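Local coordinates for N-acetylneuraminic acid outer membrane channel protein NanC (Escherichia coli, PDB 2WJR) that forms a monomeric, weakly anion-selective outer membrane channel through which N-acetylneuraminic acid, a sialic acid, enters the bacterium, at residues A14-L19 against S205-V210; L91-D94 against N100-I103; T148-Q153 against D190-Y195. The protein carries 1 engineered substitution. One frame throughout, in Å; residues are numbered along the deposited sequence.

Contact 1 of 3, residues A14-L19 against S205-V210; sequences AYETRL and SYRIGV
E16 and R207 form a salt bridge inside the beta-barrel of this KdgM-family porin. Their strands are not neighbours: strand 2-9 lies between them, so the CA atoms of E16 and R207 stay 9.0 Å apart and only long side chains can bridge the gap. CB of E16 points toward the other strand; CG sits between its own backbone N and carbonyl carbon (chi1 55°), and the extended chain beyond it carries the carboxylate across. R207 leaves its backbone less directly, but its straight run from CG to NE brings the guanidinium over. NH2 reaches E16 OE2 at 2.9 Å, a nearly linear bond (161°). The two flat groups are steeply turned, 74° apart: OE2 lies at the guanidinium edge, close to its plane, whereas NH2 comes to OE2 from above the carboxylate plane. OE2 also pairs with R9, and R207 NH1 with E185 and D187, making a charge network in which the acids probably offset the arginines, on what appears to be the inner side of the barrel. With an alanine here, R207 NH2 and R9 would probably be left without their shared carboxylate, and the end of R207 could turn more freely. A water completes the join: it donates to E16 OE2 (2.7 Å) and to S205 OG, which also bonds D187, and accepts from R207 NE at 3.0 Å.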
ATOM      1  N   ALA A  14       7.084  15.776  -5.594  1.00 32.66           N
ATOM      2  CA  ALA A  14       8.077  14.702  -5.616  1.00 32.17           C
ATOM      3  C   ALA A  14       7.663  13.578  -6.557  1.00 32.21           C
ATOM      4  O   ALA A  14       6.468  13.348  -6.770  1.00 31.50           O
ATOM      5  CB  ALA A  14       8.280  14.156  -4.220  1.00 32.35           C
ATOM      6  N   TYR A  15       8.667  12.901  -7.111  1.00 31.79           N
ATOM      7  CA  TYR A  15       8.478  11.722  -7.956  1.00 32.49           C
ATOM      8  C   TYR A  15       8.892  10.470  -7.207  1.00 31.08           C
ATOM      9  O   TYR A  15       9.914  10.447  -6.526  1.00 31.34           O
ATOM     10  CB  TYR A  15       9.353  11.783  -9.208  1.00 33.26           C
ATOM     11  CG  TYR A  15       8.973  12.814 -10.239  1.00 37.28           C
ATOM     12  CD1 TYR A  15       7.810  12.681 -10.991  1.00 41.98           C
ATOM     13  CD2 TYR A  15       9.803  13.900 -10.501  1.00 42.18           C
ATOM     14  CE1 TYR A  15       7.464  13.627 -11.961  1.00 44.09           C
ATOM     15  CE2 TYR A  15       9.469  14.847 -11.471  1.00 44.27           C
ATOM     16  CZ  TYR A  15       8.298  14.704 -12.193  1.00 45.01           C
ATOM     17  OH  TYR A  15       7.963  15.634 -13.146  1.00 47.42           O
ATOM     18  N   GLU A  16       8.115   9.408  -7.374  1.00 30.36           N
ATOM     19  CA  GLU A  16       8.471   8.117  -6.802  1.00 29.64           C
ATOM     20  C   GLU A  16       8.349   7.008  -7.834  1.00 28.69           C
ATOM     21  O   GLU A  16       7.472   7.036  -8.699  1.00 28.66           O
ATOM     22  CB  GLU A  16       7.597   7.802  -5.598  1.00 30.24           C
ATOM     23  CG  GLU A  16       6.108   7.845  -5.869  1.00 30.35           C
ATOM     24  CD  GLU A  16       5.300   7.488  -4.631  1.00 31.60           C
ATOM     25  OE1 GLU A  16       5.798   6.678  -3.811  1.00 31.06           O
ATOM     26  OE2 GLU A  16       4.166   8.005  -4.483  1.00 31.60           O
ATOM     27  N   THR A  17       9.239   6.037  -7.729  1.00 28.34           N
ATOM     28  CA  THR A  17       9.206   4.858  -8.584  1.00 28.29           C
ATOM     29  C   THR A  17       9.160   3.626  -7.712  1.00 27.21           C
ATOM     30  O   THR A  17       9.831   3.549  -6.674  1.00 28.36           O
ATOM     31  CB  THR A  17      10.407   4.792  -9.580  1.00 27.87           C
ATOM     32  OG1 THR A  17      11.603   4.486  -8.878  1.00 32.32           O
ATOM     33  CG2 THR A  17      10.590   6.109 -10.295  1.00 28.34           C
ATOM     34  N   ARG A  18       8.319   2.684  -8.108  1.00 26.10           N
ATOM     35  CA  ARG A  18       8.230   1.422  -7.441  1.00 25.59           C
ATOM     36  C   ARG A  18       8.571   0.330  -8.437  1.00 25.22           C
ATOM     37  O   ARG A  18       8.103   0.323  -9.577  1.00 24.71           O
ATOM     38  CB  ARG A  18       6.831   1.186  -6.858  1.00 25.32           C
ATOM     39  CG  ARG A  18       6.765  -0.080  -5.985  1.00 25.37           C
ATOM     40  CD  ARG A  18       5.362  -0.400  -5.508  1.00 24.38           C
ATOM     41  NE  ARG A  18       4.482  -0.727  -6.616  1.00 24.32           N
ATOM     42  CZ  ARG A  18       3.203  -1.075  -6.497  1.00 24.74           C
ATOM     43  NH1 ARG A  18       2.624  -1.155  -5.303  1.00 26.71           N
ATOM     44  NH2 ARG A  18       2.497  -1.357  -7.577  1.00 24.25           N
ATOM     45  N   LEU A  19       9.398  -0.586  -7.981  1.00 25.53           N
ATOM     46  CA  LEU A  19       9.699  -1.799  -8.716  1.00 26.42           C
ATOM     47  C   LEU A  19       9.310  -2.937  -7.807  1.00 25.24           C
ATOM     48  O   LEU A  19       9.798  -3.024  -6.684  1.00 25.29           O
ATOM     49  CB  LEU A  19      11.182  -1.847  -9.052  1.00 26.99           C
ATOM     50  CG  LEU A  19      11.626  -1.297 -10.425  1.00 30.10           C
ATOM     51  CD1 LEU A  19      11.373  -2.371 -11.479  1.00 34.41           C
ATOM     52  CD2 LEU A  19      10.965   0.016 -10.832  1.00 33.42           C
ATOM     53  N   SER A 205      -1.778  12.223  -5.901  1.00 25.70           N
ATOM     54  CA  SER A 205      -0.754  11.336  -6.393  1.00 24.36           C
ATOM     55  C   SER A 205      -1.272  10.816  -7.722  1.00 24.33           C
ATOM     56  O   SER A 205      -2.410  10.361  -7.824  1.00 21.86           O
ATOM     57  CB  SER A 205      -0.481  10.202  -5.394  1.00 25.00           C
ATOM     58  OG  SER A 205       0.350   9.179  -5.941  1.00 26.27           O
ATOM     59  N   TYR A 206      -0.437  10.960  -8.744  1.00 23.98           N
ATOM     60  CA  TYR A 206      -0.759  10.545 -10.094  1.00 25.24           C
ATOM     61  C   TYR A 206       0.271   9.541 -10.525  1.00 25.05           C
ATOM     62  O   TYR A 206       1.459   9.812 -10.511  1.00 25.46           O
ATOM     63  CB  TYR A 206      -0.737  11.740 -11.047  1.00 25.56           C
ATOM     64  CG  TYR A 206      -1.591  12.859 -10.556  1.00 24.97           C
ATOM     65  CD1 TYR A 206      -1.072  13.824  -9.699  1.00 24.93           C
ATOM     66  CD2 TYR A 206      -2.924  12.948 -10.927  1.00 27.38           C
ATOM     67  CE1 TYR A 206      -1.856  14.846  -9.233  1.00 26.49           C
ATOM     68  CE2 TYR A 206      -3.735  13.983 -10.452  1.00 27.24           C
ATOM     69  CZ  TYR A 206      -3.195  14.917  -9.617  1.00 26.19           C
ATOM     70  OH  TYR A 206      -4.001  15.926  -9.165  1.00 28.72           O
ATOM     71  N   ARG A 207      -0.201   8.376 -10.938  1.00 25.66           N
ATOM     72  CA  ARG A 207       0.684   7.260 -11.172  1.00 25.27           C
ATOM     73  C   ARG A 207       0.361   6.552 -12.463  1.00 25.30           C
ATOM     74  O   ARG A 207      -0.794   6.451 -12.864  1.00 24.06           O
ATOM     75  CB  ARG A 207       0.565   6.254 -10.028  1.00 25.15           C
ATOM     76  CG  ARG A 207       1.282   6.651  -8.799  1.00 25.40           C
ATOM     77  CD  ARG A 207       0.793   5.861  -7.586  1.00 24.49           C
ATOM     78  NE  ARG A 207       1.439   6.312  -6.352  1.00 25.03           N
ATOM     79  CZ  ARG A 207       1.225   5.771  -5.148  1.00 25.66           C
ATOM     80  NH1 ARG A 207       0.356   4.777  -5.000  1.00 23.61           N
ATOM     81  NH2 ARG A 207       1.858   6.238  -4.086  1.00 25.98           N
ATOM     82  N   ILE A 208       1.408   6.034 -13.078  1.00 25.71           N
ATOM     83  CA  ILE A 208       1.269   5.193 -14.253  1.00 26.26           C
ATOM     84  C   ILE A 208       2.211   4.018 -14.102  1.00 25.62           C
ATOM     85  O   ILE A 208       3.330   4.155 -13.600  1.00 24.92           O
ATOM     86  CB  ILE A 208       1.566   5.967 -15.551  1.00 27.00           C
ATOM     87  CG1 ILE A 208       1.287   5.083 -16.780  1.00 27.73           C
ATOM     88  CG2 ILE A 208       3.006   6.460 -15.534  1.00 28.76           C
ATOM     89  CD1 ILE A 208       0.617   5.831 -17.947  1.00 29.96           C
ATOM     90  N   GLY A 209       1.738   2.848 -14.520  1.00 25.63           N
ATOM     91  CA  GLY A 209       2.531   1.644 -14.389  1.00 25.39           C
ATOM     92  C   GLY A 209       2.101   0.534 -15.323  1.00 24.70           C
ATOM     93  O   GLY A 209       1.166   0.672 -16.107  1.00 24.17           O
ATOM     94  N   VAL A 210       2.811  -0.581 -15.217  1.00 25.04           N
ATOM     95  CA  VAL A 210       2.491  -1.770 -16.001  1.00 24.93           C
ATOM     96  C   VAL A 210       2.948  -2.997 -15.241  1.00 24.98           C
ATOM     97  O   VAL A 210       4.008  -3.010 -14.617  1.00 25.75           O
ATOM     98  CB  VAL A 210       3.130  -1.719 -17.422  1.00 25.16           C
ATOM     99  CG1 VAL A 210       4.597  -1.431 -17.321  1.00 23.54           C
ATOM    100  CG2 VAL A 210       2.865  -3.010 -18.204  1.00 25.39           C
TER
HETATM  101  O   HOH W   1       2.777   8.977  -6.648  1.00 26.11           O

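Contact 2 of 3, residues L91-D94 against N100-I103; sequences LSWD and NFGI. With OCT (N-octane), chain E.
W93 and F101 sit opposite one another on neighbouring strands as a hydrogen-bonded pair and send their rings out of the same face of the sheet, lying side by side. The nearest carbons, W93 CE3 and F101 CD2, are 3.7 Å apart, and the ring planes, 32° from one another, meet obliquely. Beneath them the backbone is tightly knit. W93 N bonds F101 O at 2.8 Å and F101 N returns a bond to W93 O; L91 and I103 exchange the same pair, with L91 N 2.8 Å from I103 O. Between these rungs the non-hydrogen-bonded pair S92-G102 brings the G102 CA within 3.2 Å of L91 O, a CA-H...O contact. This is an antiparallel beta hairpin, strands 82-94 and 99-110 joined by a periplasmic turn, in the wall of the porin barrel. The face with L91, W93, F101 and I103 is apolar, as suits a lipid-facing surface, and an n-octane runs past it, its C7 3.9 Å from I103 CG2. W93 also stacks on W68, in keeping with the aromatic belts of outer membrane barrels. The other face, with S92, D94 and N100, is polar, held by directed hydrogen bonds, and reached by water. N100 carries it: with CG anti to the backbone N (chi1 174°), the amide reaches across the strands. Its ND2 makes two bonds, both near the amide plane: one to D94 OD1 at 2.7 Å, reached from above the carboxylate plane, and a longer, straighter one (171°) to S92 OG at 3.2 Å. On its other side the amide uses OD1, which accepts a hydrogen bond from a water that also touches S92 OG.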
ATOM      1  N   LEU A  91      -8.831 -10.542   4.934  1.00 19.74           N
ATOM      2  CA  LEU A  91      -9.966 -11.372   4.538  1.00 20.07           C
ATOM      3  C   LEU A  91     -10.385 -10.985   3.134  1.00 19.97           C
ATOM      4  O   LEU A  91     -10.592  -9.816   2.859  1.00 19.78           O
ATOM      5  CB  LEU A  91     -11.103 -11.162   5.530  1.00 20.32           C
ATOM      6  CG  LEU A  91     -12.411 -11.895   5.277  1.00 22.45           C
ATOM      7  CD1 LEU A  91     -12.208 -13.412   5.495  1.00 23.11           C
ATOM      8  CD2 LEU A  91     -13.438 -11.300   6.249  1.00 22.64           C
ATOM      9  N   SER A  92     -10.557 -11.983   2.261  1.00 19.83           N
ATOM     10  CA  SER A  92     -10.858 -11.773   0.876  1.00 20.24           C
ATOM     11  C   SER A  92     -12.106 -12.568   0.469  1.00 19.74           C
ATOM     12  O   SER A  92     -12.262 -13.721   0.859  1.00 18.73           O
ATOM     13  CB  SER A  92      -9.660 -12.248   0.074  1.00 20.78           C
ATOM     14  OG  SER A  92      -9.891 -12.131  -1.292  1.00 24.68           O
ATOM     15  N   TRP A  93     -13.001 -11.921  -0.268  1.00 20.06           N
ATOM     16  CA  TRP A  93     -14.207 -12.568  -0.764  1.00 20.76           C
ATOM     17  C   TRP A  93     -14.391 -12.336  -2.263  1.00 20.87           C
ATOM     18  O   TRP A  93     -14.601 -11.219  -2.689  1.00 19.88           O
ATOM     19  CB  TRP A  93     -15.402 -12.034   0.007  1.00 21.08           C
ATOM     20  CG  TRP A  93     -16.709 -12.590  -0.417  1.00 23.00           C
ATOM     21  CD1 TRP A  93     -16.975 -13.883  -0.810  1.00 24.43           C
ATOM     22  CD2 TRP A  93     -17.958 -11.902  -0.433  1.00 24.42           C
ATOM     23  NE1 TRP A  93     -18.318 -14.020  -1.089  1.00 24.28           N
ATOM     24  CE2 TRP A  93     -18.938 -12.821  -0.870  1.00 24.76           C
ATOM     25  CE3 TRP A  93     -18.346 -10.587  -0.135  1.00 25.73           C
ATOM     26  CZ2 TRP A  93     -20.277 -12.468  -1.016  1.00 27.38           C
ATOM     27  CZ3 TRP A  93     -19.676 -10.244  -0.276  1.00 26.51           C
ATOM     28  CH2 TRP A  93     -20.625 -11.185  -0.706  1.00 26.89           C
ATOM     29  N   ASP A  94     -14.305 -13.399  -3.065  1.00 21.23           N
ATOM     30  CA  ASP A  94     -14.707 -13.311  -4.468  1.00 22.35           C
ATOM     31  C   ASP A  94     -16.214 -13.434  -4.563  1.00 22.41           C
ATOM     32  O   ASP A  94     -16.743 -14.537  -4.738  1.00 22.42           O
ATOM     33  CB  ASP A  94     -14.045 -14.409  -5.319  1.00 22.89           C
ATOM     34  CG  ASP A  94     -12.546 -14.222  -5.454  1.00 25.76           C
ATOM     35  OD1 ASP A  94     -12.076 -13.080  -5.648  1.00 28.75           O
ATOM     36  OD2 ASP A  94     -11.833 -15.229  -5.366  1.00 30.89           O
ATOM     37  N   ASN A 100     -14.356  -8.712  -6.394  1.00 19.83           N
ATOM     38  CA  ASN A 100     -13.656  -9.149  -5.202  1.00 19.82           C
ATOM     39  C   ASN A 100     -13.621  -8.045  -4.142  1.00 18.79           C
ATOM     40  O   ASN A 100     -13.393  -6.893  -4.462  1.00 18.20           O
ATOM     41  CB  ASN A 100     -12.215  -9.555  -5.533  1.00 20.64           C
ATOM     42  CG  ASN A 100     -11.382  -9.899  -4.279  1.00 22.84           C
ATOM     43  OD1 ASN A 100     -10.786  -9.022  -3.638  1.00 26.63           O
ATOM     44  ND2 ASN A 100     -11.318 -11.178  -3.953  1.00 25.15           N
ATOM     45  N   PHE A 101     -13.852  -8.433  -2.899  1.00 18.76           N
ATOM     46  CA  PHE A 101     -13.803  -7.516  -1.761  1.00 18.57           C
ATOM     47  C   PHE A 101     -12.739  -7.997  -0.816  1.00 18.76           C
ATOM     48  O   PHE A 101     -12.478  -9.211  -0.701  1.00 19.49           O
ATOM     49  CB  PHE A 101     -15.115  -7.484  -1.028  1.00 18.12           C
ATOM     50  CG  PHE A 101     -16.259  -6.980  -1.852  1.00 18.90           C
ATOM     51  CD1 PHE A 101     -16.391  -5.650  -2.136  1.00 20.41           C
ATOM     52  CD2 PHE A 101     -17.211  -7.857  -2.325  1.00 20.05           C
ATOM     53  CE1 PHE A 101     -17.443  -5.191  -2.885  1.00 22.22           C
ATOM     54  CE2 PHE A 101     -18.264  -7.396  -3.082  1.00 19.54           C
ATOM     55  CZ  PHE A 101     -18.378  -6.083  -3.360  1.00 20.02           C
ATOM     56  N   GLY A 102     -12.113  -7.054  -0.120  1.00 18.53           N
ATOM     57  CA  GLY A 102     -11.016  -7.382   0.754  1.00 17.45           C
ATOM     58  C   GLY A 102     -10.969  -6.413   1.914  1.00 17.09           C
ATOM     59  O   GLY A 102     -11.335  -5.259   1.759  1.00 16.12           O
ATOM     60  N   ILE A 103     -10.575  -6.914   3.071  1.00 16.03           N
ATOM     61  CA  ILE A 103     -10.327  -6.049   4.243  1.00 16.78           C
ATOM     62  C   ILE A 103      -9.108  -6.560   4.994  1.00 15.99           C
ATOM     63  O   ILE A 103      -8.939  -7.753   5.183  1.00 16.29           O
ATOM     64  CB  ILE A 103     -11.581  -5.963   5.159  1.00 16.23           C
ATOM     65  CG1 ILE A 103     -11.398  -4.948   6.313  1.00 19.36           C
ATOM     66  CG2 ILE A 103     -11.975  -7.354   5.703  1.00 18.03           C
ATOM     67  CD1 ILE A 103     -11.843  -3.535   5.993  1.00 22.88           C
TER
HETATM   68  C1  OCT E1219     -13.474  -0.393  -0.396  1.00 42.17           C
HETATM   69  C2  OCT E1219     -14.074  -0.965   0.898  1.00 43.86           C
HETATM   70  C3  OCT E1219     -14.561  -2.406   0.693  1.00 44.98           C
HETATM   71  C4  OCT E1219     -14.970  -3.089   2.013  1.00 45.75           C
HETATM   72  C5  OCT E1219     -14.514  -4.551   2.047  1.00 46.26           C
HETATM   73  C6  OCT E1219     -15.510  -5.500   2.756  1.00 46.47           C
HETATM   74  C7  OCT E1219     -14.855  -6.861   3.107  1.00 45.93           C
HETATM   75  C8  OCT E1219     -15.858  -7.981   3.454  1.00 45.15           C
HETATM   76  O   HOH W   2      -9.003  -9.025  -1.692  1.00 28.72           O

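Contact 3 of 3, residues T148-Q153 against D190-Y195; sequences TLYSKQ and DRQGVY
Q192 reaches from an extracellular loop to Y150, on a strand of the porin's barrel wall, past the intervening strand 164-174. Its CB already points toward Y150. CG stands anti to the carbonyl carbon (chi1 -75°), and the chain continues extended; the side chain as a whole also packs on A165 and Y158. CD arrives 3.7 Å from Y150 OH. There the amide divides its work: OE1 lies at the edge of the tyrosine ring, 3.9 Å from CE1, while NE2 donates to Y150 OH at 2.9 Å. That bond is almost straight (173°) and lies in the amide plane, although ring and amide are turned 52° from each other. Tyrosine suits the other end because its rigid ring carries a hydroxyl well away from the strand, from the direction opposite to Q192. Just before Q192, R191 centres an inverse gamma turn, and Q192 and G193 form a classic beta bulge facing L201. NE2 also donates to L189 O, and Y150 OH also bonds E167 OE2. Since the hydroxyl accepts from the amide, it presumably gives its own proton to that carboxylate, making a chain of hydrogen bonds from loop to wall that requires no charge on either Q192 or Y150.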
ATOM      1  N   THR A 148      -7.884   3.363   2.891  1.00 18.24           N
ATOM      2  CA  THR A 148      -6.980   3.122   3.986  1.00 17.56           C
ATOM      3  C   THR A 148      -7.226   4.128   5.109  1.00 17.36           C
ATOM      4  O   THR A 148      -7.470   5.298   4.847  1.00 16.17           O
ATOM      5  CB  THR A 148      -5.524   3.276   3.539  1.00 18.07           C
ATOM      6  OG1 THR A 148      -5.278   2.447   2.395  1.00 18.79           O
ATOM      7  CG2 THR A 148      -4.553   2.957   4.675  1.00 15.60           C
ATOM      8  N   LEU A 149      -7.202   3.628   6.326  1.00 17.84           N
ATOM      9  CA  LEU A 149      -7.293   4.459   7.553  1.00 18.74           C
ATOM     10  C   LEU A 149      -6.165   3.996   8.469  1.00 18.45           C
ATOM     11  O   LEU A 149      -6.056   2.798   8.789  1.00 19.07           O
ATOM     12  CB  LEU A 149      -8.649   4.276   8.223  1.00 18.96           C
ATOM     13  CG  LEU A 149      -8.831   4.893   9.620  1.00 20.24           C
ATOM     14  CD1 LEU A 149      -8.590   6.388   9.533  1.00 21.62           C
ATOM     15  CD2 LEU A 149     -10.254   4.582  10.182  1.00 25.81           C
ATOM     16  N   TYR A 150      -5.280   4.903   8.869  1.00 18.18           N
ATOM     17  CA  TYR A 150      -4.325   4.539   9.898  1.00 18.24           C
ATOM     18  C   TYR A 150      -4.265   5.588  10.991  1.00 18.17           C
ATOM     19  O   TYR A 150      -4.510   6.765  10.743  1.00 17.43           O
ATOM     20  CB  TYR A 150      -2.933   4.248   9.344  1.00 18.26           C
ATOM     21  CG  TYR A 150      -2.468   5.085   8.197  1.00 19.44           C
ATOM     22  CD1 TYR A 150      -2.199   6.439   8.363  1.00 18.45           C
ATOM     23  CD2 TYR A 150      -2.236   4.527   6.959  1.00 20.43           C
ATOM     24  CE1 TYR A 150      -1.716   7.211   7.327  1.00 19.70           C
ATOM     25  CE2 TYR A 150      -1.762   5.285   5.911  1.00 20.48           C
ATOM     26  CZ  TYR A 150      -1.504   6.644   6.094  1.00 22.04           C
ATOM     27  OH  TYR A 150      -1.045   7.425   5.046  1.00 21.57           O
ATOM     28  N   SER A 151      -3.955   5.117  12.180  1.00 19.24           N
ATOM     29  CA  SER A 151      -3.912   5.964  13.377  1.00 20.41           C
ATOM     30  C   SER A 151      -2.725   5.608  14.234  1.00 19.99           C
ATOM     31  O   SER A 151      -2.241   4.478  14.225  1.00 20.02           O
ATOM     32  CB  SER A 151      -5.198   5.786  14.192  1.00 20.91           C
ATOM     33  OG  SER A 151      -5.282   4.468  14.674  1.00 24.67           O
ATOM     34  N   LYS A 152      -2.249   6.594  14.988  1.00 20.41           N
ATOM     35  CA  LYS A 152      -1.098   6.433  15.845  1.00 20.48           C
ATOM     36  C   LYS A 152      -1.461   5.799  17.152  1.00 20.78           C
ATOM     37  O   LYS A 152      -2.462   6.165  17.783  1.00 21.00           O
ATOM     38  CB  LYS A 152      -0.460   7.806  16.139  1.00 20.60           C
ATOM     39  CG  LYS A 152      -0.090   8.602  14.924  1.00 19.47           C
ATOM     40  CD  LYS A 152       1.000   7.930  14.143  1.00 21.18           C
ATOM     41  CE  LYS A 152       1.749   8.864  13.227  1.00 21.31           C
ATOM     42  NZ  LYS A 152       2.873   8.181  12.581  1.00 21.05           N
ATOM     43  N   GLN A 153      -0.634   4.860  17.593  1.00 20.67           N
ATOM     44  CA  GLN A 153      -0.822   4.276  18.903  1.00 21.98           C
ATOM     45  C   GLN A 153      -0.288   5.236  19.999  1.00 22.18           C
ATOM     46  O   GLN A 153      -0.870   5.345  21.077  1.00 21.37           O
ATOM     47  CB  GLN A 153      -0.113   2.930  18.980  1.00 21.78           C
ATOM     48  CG  GLN A 153      -0.143   2.256  20.327  1.00 24.67           C
ATOM     49  CD  GLN A 153       0.400   0.839  20.264  1.00 30.02           C
ATOM     50  OE1 GLN A 153       1.506   0.601  19.757  1.00 29.79           O
ATOM     51  NE2 GLN A 153      -0.381  -0.113  20.762  1.00 33.31           N
ATOM     52  N   ASP A 190      -4.507  12.354   1.665  1.00 22.86           N
ATOM     53  CA  ASP A 190      -4.879  13.242   2.769  1.00 23.23           C
ATOM     54  C   ASP A 190      -3.942  14.474   2.694  1.00 23.29           C
ATOM     55  O   ASP A 190      -3.216  14.650   1.725  1.00 22.22           O
ATOM     56  CB  ASP A 190      -4.743  12.474   4.100  1.00 23.49           C
ATOM     57  CG  ASP A 190      -5.640  13.013   5.206  1.00 26.02           C
ATOM     58  OD1 ASP A 190      -5.584  14.242   5.503  1.00 27.92           O
ATOM     59  OD2 ASP A 190      -6.354  12.191   5.825  1.00 27.46           O
ATOM     60  N   ARG A 191      -3.962  15.324   3.704  1.00 24.14           N
ATOM     61  CA  ARG A 191      -3.061  16.481   3.704  1.00 24.86           C
ATOM     62  C   ARG A 191      -1.705  16.091   4.288  1.00 24.94           C
ATOM     63  O   ARG A 191      -1.311  16.589   5.330  1.00 24.73           O
ATOM     64  CB  ARG A 191      -3.693  17.616   4.495  1.00 25.30           C
ATOM     65  CG  ARG A 191      -5.000  18.114   3.885  1.00 27.03           C
ATOM     66  CD  ARG A 191      -5.412  19.451   4.545  1.00 30.87           C
ATOM     67  NE  ARG A 191      -4.418  20.475   4.216  1.00 34.52           N
ATOM     68  CZ  ARG A 191      -4.348  21.114   3.040  1.00 37.17           C
ATOM     69  NH1 ARG A 191      -3.396  22.027   2.820  1.00 39.58           N
ATOM     70  NH2 ARG A 191      -5.240  20.878   2.086  1.00 38.16           N
ATOM     71  N   GLN A 192      -0.991  15.205   3.594  1.00 24.62           N
ATOM     72  CA  GLN A 192       0.245  14.624   4.108  1.00 24.85           C
ATOM     73  C   GLN A 192       1.460  15.020   3.273  1.00 25.37           C
ATOM     74  O   GLN A 192       2.559  14.474   3.464  1.00 25.15           O
ATOM     75  CB  GLN A 192       0.129  13.093   4.172  1.00 24.32           C
ATOM     76  CG  GLN A 192      -0.726  12.612   5.321  1.00 22.92           C
ATOM     77  CD  GLN A 192      -0.651  11.109   5.543  1.00 22.06           C
ATOM     78  OE1 GLN A 192      -0.007  10.647   6.479  1.00 23.47           O
ATOM     79  NE2 GLN A 192      -1.314  10.337   4.674  1.00 20.37           N
ATOM     80  N   GLY A 193       1.265  15.972   2.367  1.00 26.43           N
ATOM     81  CA  GLY A 193       2.368  16.478   1.568  1.00 27.54           C
ATOM     82  C   GLY A 193       3.275  17.303   2.474  1.00 28.99           C
ATOM     83  O   GLY A 193       2.801  17.969   3.416  1.00 28.17           O
ATOM     84  N   VAL A 194       4.575  17.200   2.218  1.00 30.57           N
ATOM     85  CA  VAL A 194       5.595  17.963   2.926  1.00 32.20           C
ATOM     86  C   VAL A 194       6.528  18.525   1.863  1.00 34.11           C
ATOM     87  O   VAL A 194       7.069  17.777   1.045  1.00 33.82           O
ATOM     88  CB  VAL A 194       6.410  17.097   3.919  1.00 32.42           C
ATOM     89  CG1 VAL A 194       7.436  17.954   4.670  1.00 31.98           C
ATOM     90  CG2 VAL A 194       5.480  16.399   4.910  1.00 31.52           C
ATOM     91  N   TYR A 195       6.678  19.846   1.865  1.00 36.09           N
ATOM     92  CA  TYR A 195       7.535  20.545   0.916  1.00 37.64           C
ATOM     93  C   TYR A 195       8.391  21.533   1.702  1.00 38.87           C
ATOM     94  O   TYR A 195       7.860  22.469   2.292  1.00 38.32           O
ATOM     95  CB  TYR A 195       6.672  21.266  -0.113  1.00 37.88           C
ATOM     96  CG  TYR A 195       7.433  21.924  -1.245  1.00 40.68           C
ATOM     97  CD1 TYR A 195       8.254  21.178  -2.094  1.00 43.53           C
ATOM     98  CD2 TYR A 195       7.313  23.295  -1.486  1.00 43.33           C
ATOM     99  CE1 TYR A 195       8.948  21.787  -3.139  1.00 44.82           C
ATOM    100  CE2 TYR A 195       8.001  23.906  -2.527  1.00 44.47           C
ATOM    101  CZ  TYR A 195       8.814  23.150  -3.345  1.00 45.49           C
ATOM    102  OH  TYR A 195       9.487  23.756  -4.381  1.00 47.81           O
TER

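Overall arrangement
All three contacts belong to one barrel but join it differently. Contact 2 ties adjacent strands near the periplasmic side and has the broadest interface, a surface patch built on backbone bonds, with apolar side chains outside and polar ones inside. Contacts 1 and 3 are smaller, the first buried and the second partly so, and each bridges an intervening strand by side chains rather than backbone bonds, with a bound water in contact 1. Contact 1 is ionic; contact 3 is a neutral amide-to-hydroxyl bond between an extracellular loop and the wall. Those two are linked through successive strands 193-195 and 198-212, their nearest atoms about 7 Å apart. Contacts 1 and 2 sit on opposite sides of the chain's centre.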